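Local coordinates for putative flagellar protein FliS (Parabacteroides merdae ATCC 43184, PDB 4YOK) that is of unknown function but pairs a transthyretin-like N-terminal domain with a C-terminal domain assigned to the E-set clan, at residues A[170-173]-A[174-177]. Sequence-based numbering, arbitrary orientation.
Sequences SGNT and EIVK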
ATOM      1  N   SER A 170       7.745  25.614  -4.196  1.00 21.12           N
ATOM      2  CA  SER A 170       8.216  26.742  -5.017  1.00 23.93           C
ATOM      3  C   SER A 170       9.655  26.505  -5.503  1.00 30.52           C
ATOM      4  O   SER A 170      10.427  25.818  -4.841  1.00 28.85           O
ATOM      5  CB  SER A 170       8.130  28.044  -4.231  1.00 26.44           C
ATOM      6  OG  SER A 170       9.043  28.000  -3.142  1.00 25.92           O
ATOM      7  N   GLY A 171       9.979  27.013  -6.685  1.00 31.72           N
ATOM      8  CA  GLY A 171      11.312  26.814  -7.252  1.00 32.54           C
ATOM      9  C   GLY A 171      11.591  25.420  -7.800  1.00 36.84           C
ATOM     10  O   GLY A 171      12.619  25.229  -8.461  1.00 38.23           O
ATOM     11  N   ASN A 172      10.692  24.427  -7.541  1.00 29.66           N
ATOM     12  CA  ASN A 172      10.841  23.064  -8.065  1.00 27.52           C
ATOM     13  C   ASN A 172      10.384  23.047  -9.530  1.00 30.94           C
ATOM     14  O   ASN A 172       9.167  23.030  -9.816  1.00 28.85           O
ATOM     15  CB  ASN A 172      10.061  22.048  -7.228  1.00 23.27           C
ATOM     16  CG  ASN A 172      10.389  20.620  -7.567  1.00 38.30           C
ATOM     17  OD1 ASN A 172      10.300  20.176  -8.721  1.00 29.71           O
ATOM     18  ND2 ASN A 172      10.805  19.873  -6.574  1.00 25.00           N
ATOM     19  N   THR A 173      11.377  23.067 -10.451  1.00 27.70           N
ATOM     20  CA  THR A 173      11.191  23.113 -11.905  1.00 28.72           C
ATOM     21  C   THR A 173      10.569  21.856 -12.469  1.00 31.30           C
ATOM     22  O   THR A 173       9.863  21.953 -13.470  1.00 31.76           O
ATOM     23  CB  THR A 173      12.527  23.402 -12.632  1.00 41.31           C
ATOM     24  OG1 THR A 173      13.506  22.424 -12.261  1.00 41.27           O
ATOM     25  CG2 THR A 173      13.046  24.804 -12.364  1.00 40.53           C
ATOM     26  N   GLU A 174      10.820  20.683 -11.853  1.00 26.84           N
ATOM     27  CA  GLU A 174      10.261  19.406 -12.324  1.00 26.15           C
ATOM     28  C   GLU A 174       8.731  19.387 -12.207  1.00 25.90           C
ATOM     29  O   GLU A 174       8.064  18.904 -13.118  1.00 25.99           O
ATOM     30  CB  GLU A 174      10.876  18.224 -11.547  1.00 27.15           C
ATOM     31  CG  GLU A 174      12.312  17.921 -11.962  1.00 38.90           C
ATOM     32  CD  GLU A 174      12.524  17.689 -13.450  1.00 62.20           C
ATOM     33  OE1 GLU A 174      11.922  16.737 -13.998  1.00 70.13           O
ATOM     34  OE2 GLU A 174      13.278  18.473 -14.069  1.00 52.79           O
ATOM     35  N   ILE A 175       8.176  19.957 -11.109  1.00 21.43           N
ATOM     36  CA  ILE A 175       6.714  20.037 -10.907  1.00 21.79           C
ATOM     37  C   ILE A 175       6.086  20.950 -12.014  1.00 24.10           C
ATOM     38  O   ILE A 175       5.110  20.560 -12.651  1.00 23.16           O
ATOM     39  CB  ILE A 175       6.373  20.541  -9.458  1.00 24.14           C
ATOM     40  CG1 ILE A 175       6.731  19.438  -8.410  1.00 23.36           C
ATOM     41  CG2 ILE A 175       4.864  20.933  -9.351  1.00 24.87           C
ATOM     42  CD1 ILE A 175       6.866  19.902  -6.980  1.00 22.85           C
ATOM     43  N   VAL A 176       6.682  22.132 -12.247  1.00 21.03           N
ATOM     44  CA  VAL A 176       6.222  23.117 -13.233  1.00 21.71           C
ATOM     45  C   VAL A 176       6.242  22.484 -14.656  1.00 27.35           C
ATOM     46  O   VAL A 176       5.297  22.666 -15.424  1.00 27.93           O
ATOM     47  CB  VAL A 176       7.062  24.418 -13.155  1.00 25.97           C
ATOM     48  CG1 VAL A 176       6.606  25.447 -14.200  1.00 27.26           C
ATOM     49  CG2 VAL A 176       7.002  25.028 -11.754  1.00 25.21           C
ATOM     50  N   LYS A 177       7.286  21.684 -14.961  1.00 24.41           N
ATOM     51  CA  LYS A 177       7.486  21.010 -16.262  1.00 25.31           C
ATOM     52  C   LYS A 177       6.584  19.796 -16.499  1.00 27.42           C
ATOM     53  O   LYS A 177       6.407  19.391 -17.647  1.00 27.08           O
ATOM     54  CB  LYS A 177       8.937  20.514 -16.357  1.00 27.70           C
ATOM     55  CG  LYS A 177       9.954  21.548 -16.829  1.00 35.05           C
ATOM     56  CD  LYS A 177      11.399  21.187 -16.419  1.00 41.69           C
ATOM     57  CE  LYS A 177      11.899  19.863 -16.965  1.00 54.15           C
ATOM     58  NZ  LYS A 177      13.355  19.681 -16.723  1.00 64.97           N
TER
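Asn172 swings CG opposite its own backbone N (chi1 -169°), and Ile175, with CG1 opposite its carbonyl carbon, brings CD1 over the flat face of the amide, 3.6 Å from Asn172 CG. The result is an asparagine N-cap on the short helix 173-177, a single turn on the surface of a largely beta protein, in the connection between strands 161-168 and 182-189 of the C-terminal domain. Ile175 N donates to Asn172 OD1 over 3.2 Å. The bond is moderately bent (153° at the hydrogen) and reaches the oxygen tilted from the carbonyl plane. The two side chains cross at about a right angle, and the same amide that caps the helix also packs its face on the isoleucine methyl. Tyr151 on strand 151-155 touches both. Cut back to an alanine, this position has no amide, which would probably leave Ile175 N without its capping acceptor and the isoleucine methyl without the surface it packs on.

From here the backbone takes over: Thr173 O receives Lys177 N at 3.0 Å, the i to i+4 bond that closes the turn. Val176 lays CG2 3.5 Å from Asn172 O. Lys177 keeps its aliphatic part close to the carbonyl that accepts its own N-H, with CG 3.4 Å from Thr173 O, and the chain then folds back toward Glu174. That carboxylate also has a weak, long ion pair with Lys140. The salt bridge itself is short: Lys177 NZ meets Glu174 OE2 at 2.9 Å, on the syn side and 23° out of the carboxylate plane.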